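PDB 4GUN: superoxide dismutase from Candida albicans, which probably disproportionates superoxide into hydrogen peroxide and molecular oxygen at a bound manganese ion. Local coordinates for residues A47-L51 against I66-I70; I121-K125 against D148-T152; F136-Q142 against P161-I167. The protein carries 2 engineered substitutions. All coordinates share one frame. Residue numbers count along the deposited sequence, not the author numbering.

Overall arrangement
Contact 1 comes first along the chain and joins helices 26-56 and 60-85 in the N-terminal alpha-hairpin domain. Contacts 2 and 3 follow in the C-terminal domain, their segments alternating in sequence. They share a three-stranded antiparallel sheet of order 146-153, 133-140, 163-170: contact 2 sets helix 115-127 on strand 146-153, and contact 3 pairs the central strand with 163-170. Their centres lie about 13 Å apart, and F136 N meets V150 O at 2.8 Å. Contact 1 is remote, its centre about 30 Å from that of contact 2 and 26 Å from that of contact 3. The manganese ligands H32 and H80 come from the hairpin, D170 and H174 from the C-terminal domain, so the metal is held between the two.

Contact 1 of 3, residues A47-L51 against I66-I70; sequences AIDAL and IQQNI
Both segments are regular alpha-helix, each part of a longer helix (26-56 and 60-85), and they run nearly antiparallel: the N-to-C directions differ by 150° and the axes approach to 9.4 Å. In register, L51 lies opposite I66 (CA-CA 6.4 Å) and A47 opposite I70 (CA-CA 5.9 Å). I66, with chi1 m and chi2 t, points toward the partner helix. Its CG2 lies 3.3 Å from A47 O and 4.0 Å from L51 CB, while its CD1 reaches A50 CB at 3.8 Å; the small alanines A47 and A50 leave room for this branched side chain. Q67 starts away from the partner helix but folds back (m, m), so that its NE2, hydrogen-bonded to V63 O of its own helix, sits 3.1 Å from L51 CD2. Such a helical hairpin is the N-terminal domain of iron/manganese superoxide dismutases, and here L51 and Q67 each pack on their own counterpart, L51 and Q67 of a second subunit. N69 adds its CB, 4.1 Å from A47 CB. I70, again m and t, spans the seam: its CD1 meets L51 CG at 3.6 Å, and its CG1 lies 4.0 Å from A47 CB and 4.1 Å from I48 CD1.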
ATOM      1  N   ALA A  47      -1.198  13.180  18.320  1.00 15.19           N
ATOM      2  CA  ALA A  47      -2.002  12.045  17.815  1.00 15.13           C
ATOM      3  C   ALA A  47      -2.556  11.219  18.951  1.00 17.69           C
ATOM      4  O   ALA A  47      -3.706  10.778  18.873  1.00 17.68           O
ATOM      5  CB  ALA A  47      -1.178  11.155  16.891  1.00 16.03           C
ATOM      6  N   ILE A  48      -1.751  11.001  20.003  1.00 12.88           N
ATOM      7  CA  ILE A  48      -2.195  10.238  21.173  1.00 13.72           C
ATOM      8  C   ILE A  48      -3.307  10.975  21.923  1.00 17.56           C
ATOM      9  O   ILE A  48      -4.275  10.344  22.353  1.00 17.37           O
ATOM     10  CB  ILE A  48      -1.012   9.782  22.079  1.00 17.09           C
ATOM     11  CG1 ILE A  48      -0.271   8.571  21.459  1.00 17.20           C
ATOM     12  CG2 ILE A  48      -1.433   9.496  23.547  1.00 18.89           C
ATOM     13  CD1 ILE A  48      -1.132   7.420  20.871  1.00 19.35           C
ATOM     14  N   ASP A  49      -3.170  12.302  22.051  1.00 14.48           N
ATOM     15  CA  ASP A  49      -4.168  13.129  22.722  1.00 14.59           C
ATOM     16  C   ASP A  49      -5.491  13.076  21.930  1.00 19.65           C
ATOM     17  O   ASP A  49      -6.574  12.935  22.527  1.00 18.14           O
ATOM     18  CB  ASP A  49      -3.662  14.575  22.851  1.00 15.86           C
ATOM     19  CG  ASP A  49      -4.504  15.437  23.774  1.00 27.82           C
ATOM     20  OD1 ASP A  49      -4.496  16.673  23.597  1.00 29.83           O
ATOM     21  OD2 ASP A  49      -5.166  14.874  24.677  1.00 26.47           O
ATOM     22  N   ALA A  50      -5.391  13.155  20.577  1.00 16.10           N
ATOM     23  CA  ALA A  50      -6.557  13.102  19.692  1.00 16.27           C
ATOM     24  C   ALA A  50      -7.258  11.728  19.778  1.00 21.75           C
ATOM     25  O   ALA A  50      -8.493  11.656  19.792  1.00 21.40           O
ATOM     26  CB  ALA A  50      -6.142  13.418  18.262  1.00 16.76           C
ATOM     27  N   LEU A  51      -6.458  10.655  19.881  1.00 19.61           N
ATOM     28  CA  LEU A  51      -6.900   9.261  19.961  1.00 20.08           C
ATOM     29  C   LEU A  51      -7.729   8.970  21.219  1.00 23.14           C
ATOM     30  O   LEU A  51      -8.796   8.366  21.103  1.00 21.64           O
ATOM     31  CB  LEU A  51      -5.674   8.320  19.868  1.00 20.57           C
ATOM     32  CG  LEU A  51      -5.900   6.818  19.575  1.00 26.15           C
ATOM     33  CD1 LEU A  51      -6.021   6.006  20.847  1.00 26.05           C
ATOM     34  CD2 LEU A  51      -7.030   6.572  18.560  1.00 28.53           C
ATOM     35  N   ILE A  66      -6.985   8.798  12.779  1.00 10.81           N
ATOM     36  CA  ILE A  66      -5.857   9.089  13.682  1.00 10.12           C
ATOM     37  C   ILE A  66      -4.788   7.981  13.672  1.00 11.07           C
ATOM     38  O   ILE A  66      -3.604   8.282  13.845  1.00  9.71           O
ATOM     39  CB  ILE A  66      -6.348   9.444  15.139  1.00 13.58           C
ATOM     40  CG1 ILE A  66      -7.218  10.733  15.152  1.00 14.06           C
ATOM     41  CG2 ILE A  66      -5.174   9.627  16.115  1.00 14.76           C
ATOM     42  CD1 ILE A  66      -8.182  10.848  16.385  1.00 14.97           C
ATOM     43  N   GLN A  67      -5.185   6.717  13.486  1.00  8.62           N
ATOM     44  CA  GLN A  67      -4.240   5.582  13.436  1.00  9.23           C
ATOM     45  C   GLN A  67      -3.049   5.815  12.503  1.00 11.56           C
ATOM     46  O   GLN A  67      -1.917   5.487  12.872  1.00  9.68           O
ATOM     47  CB  GLN A  67      -4.937   4.265  13.040  1.00 11.00           C
ATOM     48  CG  GLN A  67      -5.868   3.695  14.078  1.00 27.24           C
ATOM     49  CD  GLN A  67      -5.413   3.910  15.500  1.00 48.50           C
ATOM     50  OE1 GLN A  67      -4.352   3.447  15.932  1.00 45.31           O
ATOM     51  NE2 GLN A  67      -6.230   4.612  16.263  1.00 37.76           N
ATOM     52  N   GLN A  68      -3.296   6.401  11.317  1.00  9.60           N
ATOM     53  CA  GLN A  68      -2.240   6.716  10.341  1.00  9.82           C
ATOM     54  C   GLN A  68      -1.183   7.656  10.938  1.00 11.94           C
ATOM     55  O   GLN A  68       0.001   7.453  10.704  1.00 12.18           O
ATOM     56  CB  GLN A  68      -2.830   7.304   9.038  1.00 11.34           C
ATOM     57  CG  GLN A  68      -1.843   7.415   7.843  1.00 19.68           C
ATOM     58  CD  GLN A  68      -0.928   6.223   7.620  1.00 28.64           C
ATOM     59  OE1 GLN A  68      -1.345   5.056   7.616  1.00 16.48           O
ATOM     60  NE2 GLN A  68       0.349   6.502   7.390  1.00 20.29           N
ATOM     61  N   ASN A  69      -1.615   8.643  11.746  1.00  8.39           N
ATOM     62  CA  ASN A  69      -0.712   9.610  12.384  1.00  8.21           C
ATOM     63  C   ASN A  69       0.074   8.988  13.510  1.00 11.88           C
ATOM     64  O   ASN A  69       1.210   9.394  13.757  1.00 10.90           O
ATOM     65  CB  ASN A  69      -1.476  10.857  12.830  1.00 11.28           C
ATOM     66  CG  ASN A  69      -2.155  11.555  11.684  1.00 29.73           C
ATOM     67  OD1 ASN A  69      -1.687  11.513  10.541  1.00 18.68           O
ATOM     68  ND2 ASN A  69      -3.313  12.140  11.953  1.00 22.83           N
ATOM     69  N   ILE A  70      -0.502   7.951  14.151  1.00  9.67           N
ATOM     70  CA  ILE A  70       0.155   7.198  15.205  1.00 10.81           C
ATOM     71  C   ILE A  70       1.310   6.398  14.601  1.00 14.25           C
ATOM     72  O   ILE A  70       2.442   6.508  15.068  1.00 14.35           O
ATOM     73  CB  ILE A  70      -0.865   6.330  15.991  1.00 13.86           C
ATOM     74  CG1 ILE A  70      -1.802   7.242  16.838  1.00 15.02           C
ATOM     75  CG2 ILE A  70      -0.134   5.301  16.873  1.00 12.56           C
ATOM     76  CD1 ILE A  70      -3.079   6.517  17.344  1.00 23.06           C
TER

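Contact 2 of 3, residues I121-K125 against D148-T152; sequences ITNSK and DVVTT
This is a helix-on-sheet contact, in which helix 115-127 lies along strand 146-153, an outermost strand of the chain's antiparallel sheet. Segment 121-125 is alpha-helical and 148-152 is extended. Their directions differ by only 19°, with the axes 8.7 Å apart. T122 stands nearest V149 (CA-CA 6.2 Å) and K125 nearest T151 (CA-CA 7.0 Å). V149 and T151 point toward the helix, whereas V150 between them points away. Compact, beta-branched V149 (chi1 t) suits the strand and fills the gap: its CG2 lies 4.0 Å from I121 CG2 and 3.6 Å from T122 OG1, a hydroxyl satisfied by L118 O within the helix. K125 joins apolar and polar contact in one side chain. With chi1 and chi2 both m, its CG packs 3.9 Å from V149 CG1, and chi3 of -143° with chi4 m then bends the end over, so that NZ donates a hydrogen bond to V149 O at 3.1 Å. The long lysine suits this task because D148, V150 and T152 bond to strand 133-140, leaving the V149 carbonyl on the strand's outer side. T151 CG2 (chi1 p) closes the far end, 4.0 Å from K125 CB. I121 and K125 also pack on Q142 and H162 of the fourth subunit. A helix laid against a three-stranded antiparallel sheet is characteristic of the alpha/beta C-terminal domain of iron/manganese superoxide dismutases.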
ATOM      1  N   ILE A 121      25.042  -5.789  -0.005  1.00 13.68           N
ATOM      2  CA  ILE A 121      23.639  -6.210  -0.071  1.00 13.29           C
ATOM      3  C   ILE A 121      22.722  -5.074   0.438  1.00 15.46           C
ATOM      4  O   ILE A 121      21.746  -4.741  -0.238  1.00 15.07           O
ATOM      5  CB  ILE A 121      23.411  -7.569   0.646  1.00 16.12           C
ATOM      6  CG1 ILE A 121      24.100  -8.709  -0.123  1.00 15.51           C
ATOM      7  CG2 ILE A 121      21.922  -7.862   0.818  1.00 17.01           C
ATOM      8  CD1 ILE A 121      24.469  -9.913   0.729  1.00 14.61           C
ATOM      9  N   THR A 122      23.069  -4.453   1.576  1.00 10.00           N
ATOM     10  CA  THR A 122      22.304  -3.328   2.119  1.00  9.38           C
ATOM     11  C   THR A 122      22.293  -2.126   1.157  1.00 12.15           C
ATOM     12  O   THR A 122      21.254  -1.486   0.986  1.00 10.34           O
ATOM     13  CB  THR A 122      22.810  -2.917   3.515  1.00 11.54           C
ATOM     14  OG1 THR A 122      22.835  -4.058   4.373  1.00 13.27           O
ATOM     15  CG2 THR A 122      21.939  -1.830   4.153  1.00 11.72           C
ATOM     16  N   ASN A 123      23.451  -1.817   0.548  1.00 10.03           N
ATOM     17  CA  ASN A 123      23.548  -0.699  -0.383  1.00 11.17           C
ATOM     18  C   ASN A 123      22.683  -0.947  -1.617  1.00 16.22           C
ATOM     19  O   ASN A 123      22.101   0.008  -2.131  1.00 16.15           O
ATOM     20  CB  ASN A 123      25.001  -0.379  -0.735  1.00 11.66           C
ATOM     21  CG  ASN A 123      25.761   0.327   0.357  1.00 21.51           C
ATOM     22  OD1 ASN A 123      25.195   0.982   1.239  1.00 13.36           O
ATOM     23  ND2 ASN A 123      27.076   0.184   0.343  1.00 15.58           N
ATOM     24  N   SER A 124      22.551  -2.241  -2.040  1.00 14.38           N
ATOM     25  CA  SER A 124      21.702  -2.669  -3.160  1.00 14.15           C
ATOM     26  C   SER A 124      20.218  -2.480  -2.801  1.00 13.46           C
ATOM     27  O   SER A 124      19.450  -2.013  -3.636  1.00 11.70           O
ATOM     28  CB  SER A 124      21.994  -4.113  -3.565  1.00 18.34           C
ATOM     29  OG  SER A 124      23.018  -4.156  -4.546  1.00 29.53           O
ATOM     30  N   LYS A 125      19.827  -2.820  -1.557  1.00 10.35           N
ATOM     31  CA  LYS A 125      18.466  -2.609  -1.056  1.00  9.25           C
ATOM     32  C   LYS A 125      18.146  -1.120  -0.967  1.00 12.36           C
ATOM     33  O   LYS A 125      17.063  -0.707  -1.378  1.00 11.20           O
ATOM     34  CB  LYS A 125      18.252  -3.273   0.313  1.00 10.58           C
ATOM     35  CG  LYS A 125      17.913  -4.765   0.256  1.00 26.25           C
ATOM     36  CD  LYS A 125      16.466  -5.047  -0.174  1.00 38.90           C
ATOM     37  CE  LYS A 125      15.822  -6.215   0.539  1.00 51.62           C
ATOM     38  NZ  LYS A 125      16.622  -7.473   0.456  1.00 61.91           N
ATOM     39  N   ASP A 148      18.728 -10.627   8.050  1.00  9.58           N
ATOM     40  CA  ASP A 148      18.170 -10.330   6.740  1.00  8.88           C
ATOM     41  C   ASP A 148      18.221  -8.827   6.557  1.00 11.65           C
ATOM     42  O   ASP A 148      18.350  -8.101   7.541  1.00 11.33           O
ATOM     43  CB  ASP A 148      16.733 -10.858   6.596  1.00  9.82           C
ATOM     44  CG  ASP A 148      16.167 -10.923   5.169  1.00 22.69           C
ATOM     45  OD1 ASP A 148      16.977 -11.058   4.194  1.00 19.91           O
ATOM     46  OD2 ASP A 148      14.928 -10.876   5.026  1.00 31.63           O
ATOM     47  N   VAL A 149      18.188  -8.364   5.308  1.00  7.96           N
ATOM     48  CA  VAL A 149      18.159  -6.930   5.011  1.00  8.22           C
ATOM     49  C   VAL A 149      16.753  -6.671   4.459  1.00 12.97           C
ATOM     50  O   VAL A 149      16.340  -7.361   3.520  1.00 12.58           O
ATOM     51  CB  VAL A 149      19.278  -6.432   4.037  1.00 11.93           C
ATOM     52  CG1 VAL A 149      19.275  -4.900   3.950  1.00 11.37           C
ATOM     53  CG2 VAL A 149      20.663  -6.928   4.470  1.00 11.47           C
ATOM     54  N   VAL A 150      16.014  -5.724   5.073  1.00  9.79           N
ATOM     55  CA  VAL A 150      14.633  -5.359   4.688  1.00  9.81           C
ATOM     56  C   VAL A 150      14.514  -3.830   4.471  1.00 10.51           C
ATOM     57  O   VAL A 150      15.331  -3.073   4.977  1.00  8.27           O
ATOM     58  CB  VAL A 150      13.591  -5.897   5.732  1.00 15.60           C
ATOM     59  CG1 VAL A 150      13.757  -5.232   7.081  1.00 15.65           C
ATOM     60  CG2 VAL A 150      12.146  -5.740   5.256  1.00 16.19           C
ATOM     61  N   THR A 151      13.519  -3.397   3.704  1.00  7.78           N
ATOM     62  CA  THR A 151      13.254  -1.967   3.525  1.00  8.33           C
ATOM     63  C   THR A 151      11.838  -1.658   3.987  1.00 12.11           C
ATOM     64  O   THR A 151      10.965  -2.524   3.929  1.00 11.41           O
ATOM     65  CB  THR A 151      13.446  -1.491   2.076  1.00 10.50           C
ATOM     66  OG1 THR A 151      12.505  -2.167   1.248  1.00 11.11           O
ATOM     67  CG2 THR A 151      14.875  -1.638   1.580  1.00 10.33           C
ATOM     68  N   THR A 152      11.609  -0.420   4.428  1.00  7.66           N
ATOM     69  CA  THR A 152      10.280   0.035   4.805  1.00  6.77           C
ATOM     70  C   THR A 152      10.045   1.337   4.063  1.00 12.26           C
ATOM     71  O   THR A 152      11.016   2.012   3.703  1.00  9.98           O
ATOM     72  CB  THR A 152      10.105   0.166   6.328  1.00 12.83           C
ATOM     73  OG1 THR A 152      10.743   1.352   6.801  1.00 10.39           O
ATOM     74  CG2 THR A 152      10.546  -1.089   7.113  1.00 11.19           C
TER

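Contact 3 of 3, residues F136-Q142 against P161-I167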
ATOM      1  N   PHE A 136      16.938  -1.799   6.858  1.00  7.35           N
ATOM      2  CA  PHE A 136      17.313  -2.319   8.159  1.00  7.88           C
ATOM      3  C   PHE A 136      18.001  -3.665   8.007  1.00  9.31           C
ATOM      4  O   PHE A 136      17.561  -4.502   7.226  1.00  5.38           O
ATOM      5  CB  PHE A 136      16.085  -2.516   9.086  1.00  9.66           C
ATOM      6  CG  PHE A 136      15.230  -1.320   9.416  1.00 10.16           C
ATOM      7  CD1 PHE A 136      15.398  -0.638  10.614  1.00 12.37           C
ATOM      8  CD2 PHE A 136      14.186  -0.940   8.582  1.00 12.50           C
ATOM      9  CE1 PHE A 136      14.579   0.448  10.938  1.00 12.62           C
ATOM     10  CE2 PHE A 136      13.365   0.143   8.908  1.00 14.29           C
ATOM     11  CZ  PHE A 136      13.567   0.825  10.082  1.00 12.32           C
ATOM     12  N   ILE A 137      19.033  -3.882   8.818  1.00  6.98           N
ATOM     13  CA  ILE A 137      19.653  -5.179   9.026  1.00  6.68           C
ATOM     14  C   ILE A 137      18.834  -5.669  10.224  1.00  9.51           C
ATOM     15  O   ILE A 137      18.740  -4.946  11.227  1.00  6.27           O
ATOM     16  CB  ILE A 137      21.173  -5.090   9.346  1.00  9.48           C
ATOM     17  CG1 ILE A 137      21.951  -4.687   8.065  1.00  9.66           C
ATOM     18  CG2 ILE A 137      21.659  -6.455   9.861  1.00 10.66           C
ATOM     19  CD1 ILE A 137      23.396  -4.204   8.275  1.00 15.52           C
ATOM     20  N   VAL A 138      18.162  -6.833  10.086  1.00  8.22           N
ATOM     21  CA  VAL A 138      17.264  -7.331  11.144  1.00  8.95           C
ATOM     22  C   VAL A 138      17.665  -8.715  11.612  1.00 13.03           C
ATOM     23  O   VAL A 138      18.209  -9.476  10.827  1.00 11.35           O
ATOM     24  CB  VAL A 138      15.743  -7.316  10.736  1.00 13.29           C
ATOM     25  CG1 VAL A 138      15.284  -5.942  10.260  1.00 12.76           C
ATOM     26  CG2 VAL A 138      15.408  -8.377   9.694  1.00 13.39           C
ATOM     27  N   LYS A 139      17.342  -9.054  12.875  1.00 10.52           N
ATOM     28  CA  LYS A 139      17.552 -10.406  13.419  1.00  9.59           C
ATOM     29  C   LYS A 139      16.168 -11.021  13.615  1.00 12.32           C
ATOM     30  O   LYS A 139      15.284 -10.392  14.195  1.00 11.13           O
ATOM     31  CB  LYS A 139      18.328 -10.359  14.750  1.00 11.38           C
ATOM     32  CG  LYS A 139      18.332 -11.673  15.551  1.00 11.65           C
ATOM     33  CD  LYS A 139      18.786 -11.423  16.982  1.00  8.73           C
ATOM     34  CE  LYS A 139      19.150 -12.705  17.712  1.00 11.97           C
ATOM     35  NZ  LYS A 139      19.375 -12.448  19.178  1.00 16.89           N
ATOM     36  N   ASN A 140      15.993 -12.268  13.173  1.00 10.09           N
ATOM     37  CA  ASN A 140      14.714 -12.959  13.345  1.00  9.56           C
ATOM     38  C   ASN A 140      14.876 -13.937  14.499  1.00 10.49           C
ATOM     39  O   ASN A 140      15.691 -14.840  14.430  1.00  8.12           O
ATOM     40  CB  ASN A 140      14.292 -13.647  12.034  1.00 11.94           C
ATOM     41  CG  ASN A 140      12.892 -14.217  12.004  1.00 24.31           C
ATOM     42  OD1 ASN A 140      12.348 -14.667  12.998  1.00 15.32           O
ATOM     43  ND2 ASN A 140      12.275 -14.212  10.841  1.00 22.21           N
ATOM     44  N   LYS A 141      14.136 -13.719  15.581  1.00  9.66           N
ATOM     45  CA  LYS A 141      14.214 -14.556  16.791  1.00 10.30           C
ATOM     46  C   LYS A 141      13.632 -15.968  16.641  1.00 15.70           C
ATOM     47  O   LYS A 141      13.963 -16.845  17.446  1.00 16.94           O
ATOM     48  CB  LYS A 141      13.546 -13.832  17.974  1.00 11.94           C
ATOM     49  CG  LYS A 141      14.251 -12.535  18.371  1.00 14.50           C
ATOM     50  CD  LYS A 141      13.596 -11.880  19.580  1.00 18.60           C
ATOM     51  CE  LYS A 141      12.494 -10.937  19.179  1.00 24.24           C
ATOM     52  NZ  LYS A 141      11.674 -10.476  20.329  1.00 24.78           N
ATOM     53  N   GLN A 142      12.794 -16.192  15.616  1.00 12.90           N
ATOM     54  CA  GLN A 142      12.092 -17.458  15.362  1.00 12.86           C
ATOM     55  C   GLN A 142      12.831 -18.498  14.519  1.00 16.64           C
ATOM     56  O   GLN A 142      12.583 -19.692  14.690  1.00 16.63           O
ATOM     57  CB  GLN A 142      10.744 -17.170  14.681  1.00 14.10           C
ATOM     58  CG  GLN A 142       9.666 -16.610  15.602  1.00 22.52           C
ATOM     59  CD  GLN A 142       8.407 -16.236  14.845  1.00 37.20           C
ATOM     60  OE1 GLN A 142       8.410 -15.993  13.625  1.00 34.34           O
ATOM     61  NE2 GLN A 142       7.299 -16.141  15.570  1.00 27.00           N
ATOM     62  N   PRO A 161       6.912  -8.431  16.676  1.00 17.45           N
ATOM     63  CA  PRO A 161       7.589  -8.841  17.922  1.00 17.19           C
ATOM     64  C   PRO A 161       8.788  -9.784  17.745  1.00 20.04           C
ATOM     65  O   PRO A 161       9.779  -9.605  18.435  1.00 19.64           O
ATOM     66  CB  PRO A 161       6.473  -9.503  18.732  1.00 19.26           C
ATOM     67  CG  PRO A 161       5.228  -8.893  18.209  1.00 24.26           C
ATOM     68  CD  PRO A 161       5.468  -8.723  16.741  1.00 19.43           C
ATOM     69  N   HIS A 162       8.728 -10.731  16.798  1.00 16.34           N
ATOM     70  CA  HIS A 162       9.818 -11.698  16.552  1.00 16.07           C
ATOM     71  C   HIS A 162      11.023 -11.104  15.790  1.00 16.44           C
ATOM     72  O   HIS A 162      11.978 -11.830  15.496  1.00 15.41           O
ATOM     73  CB  HIS A 162       9.272 -12.923  15.800  1.00 17.12           C
ATOM     74  CG  HIS A 162       8.867 -12.626  14.387  1.00 20.67           C
ATOM     75  ND1 HIS A 162       9.701 -12.916  13.321  1.00 22.69           N
ATOM     76  CD2 HIS A 162       7.750 -12.026  13.915  1.00 22.47           C
ATOM     77  CE1 HIS A 162       9.063 -12.497  12.239  1.00 22.04           C
ATOM     78  NE2 HIS A 162       7.884 -11.955  12.549  1.00 22.35           N
ATOM     79  N   LEU A 163      10.971  -9.805  15.442  1.00 12.43           N
ATOM     80  CA  LEU A 163      12.053  -9.171  14.685  1.00 12.72           C
ATOM     81  C   LEU A 163      12.730  -8.065  15.475  1.00 16.23           C
ATOM     82  O   LEU A 163      12.057  -7.325  16.193  1.00 16.36           O
ATOM     83  CB  LEU A 163      11.552  -8.613  13.350  1.00 12.79           C
ATOM     84  CG  LEU A 163      11.158  -9.606  12.257  1.00 17.11           C
ATOM     85  CD1 LEU A 163      10.504  -8.866  11.090  1.00 17.03           C
ATOM     86  CD2 LEU A 163      12.368 -10.412  11.751  1.00 17.94           C
ATOM     87  N   VAL A 164      14.068  -7.950  15.333  1.00 11.69           N
ATOM     88  CA  VAL A 164      14.877  -6.955  16.047  1.00  9.87           C
ATOM     89  C   VAL A 164      15.625  -6.065  15.052  1.00 12.56           C
ATOM     90  O   VAL A 164      16.421  -6.588  14.271  1.00 11.33           O
ATOM     91  CB  VAL A 164      15.879  -7.619  17.033  1.00 12.44           C
ATOM     92  CG1 VAL A 164      16.535  -6.570  17.933  1.00 11.25           C
ATOM     93  CG2 VAL A 164      15.220  -8.717  17.866  1.00 11.91           C
ATOM     94  N   PRO A 165      15.425  -4.722  15.077  1.00 10.16           N
ATOM     95  CA  PRO A 165      16.234  -3.862  14.191  1.00  9.81           C
ATOM     96  C   PRO A 165      17.685  -3.795  14.731  1.00 10.05           C
ATOM     97  O   PRO A 165      17.889  -3.589  15.931  1.00  8.52           O
ATOM     98  CB  PRO A 165      15.494  -2.513  14.226  1.00 11.86           C
ATOM     99  CG  PRO A 165      14.743  -2.507  15.526  1.00 14.94           C
ATOM    100  CD  PRO A 165      14.536  -3.932  15.967  1.00 10.70           C
ATOM    101  N   ILE A 166      18.674  -4.098  13.879  1.00  6.16           N
ATOM    102  CA  ILE A 166      20.102  -4.135  14.272  1.00  5.18           C
ATOM    103  C   ILE A 166      20.818  -2.857  13.812  1.00  9.59           C
ATOM    104  O   ILE A 166      21.590  -2.258  14.568  1.00  7.49           O
ATOM    105  CB  ILE A 166      20.815  -5.452  13.791  1.00  7.24           C
ATOM    106  CG1 ILE A 166      20.045  -6.752  14.189  1.00  6.02           C
ATOM    107  CG2 ILE A 166      22.294  -5.512  14.219  1.00  5.95           C
ATOM    108  CD1 ILE A 166      19.719  -6.898  15.742  1.00  7.01           C
ATOM    109  N   ILE A 167      20.559  -2.468  12.555  1.00  7.57           N
ATOM    110  CA  ILE A 167      21.072  -1.254  11.920  1.00  6.72           C
ATOM    111  C   ILE A 167      19.918  -0.590  11.196  1.00 10.25           C
ATOM    112  O   ILE A 167      19.208  -1.262  10.442  1.00 10.48           O
ATOM    113  CB  ILE A 167      22.250  -1.567  10.930  1.00  9.30           C
ATOM    114  CG1 ILE A 167      23.557  -1.963  11.669  1.00  9.52           C
ATOM    115  CG2 ILE A 167      22.493  -0.421   9.897  1.00  9.00           C
ATOM    116  CD1 ILE A 167      24.296  -0.823  12.459  1.00 17.91           C
TER
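A classic beta bulge interrupts this pairing: I166 and I167 both stand opposite I137, whose O accepts from I166 N at 2.8 Å and, weakly, from I167 N at 3.3 Å, while I137 N donates to I167 O at 3.1 Å. The extra residue is accommodated by the helix-like backbone of I166 (phi/psi -101/-45). The strands are the central and an outer one of the antiparallel sheet in the C-terminal domain of iron/manganese superoxide dismutases. From V138 to N140, paired with P165 to L163, the register is regular. K139 and V164 form a hydrogen-bonded pair, with K139 N to V164 O and V164 N to K139 O both 3.0 Å. V138 with P165 and N140 with L163 are non-hydrogen-bonded pairs, so proline, lacking an N-H, costs no bond between these strands. I137, I166 and I167 give the branched apolar surface on which helix 197-205 packs, and K139 NZ reaches Y204 O of that helix. V138 CG2 and L163 CD2 meet at 4.2 Å on the other face. The side chain of F136, about 11 Å from the bound manganese ion, sets its CD1 4.1 Å from P165 CB. Just beyond the strand ends, the long side chain of K141 reaches back so that NZ donates to P161 O (2.8 Å), while K141 N bonds H162 O (2.9 Å). N140 makes an Asx turn: its OD1 accepts from Q142 N at 3.1 Å and from H162 ND1 at 3.2 Å, near the plane of the imidazole.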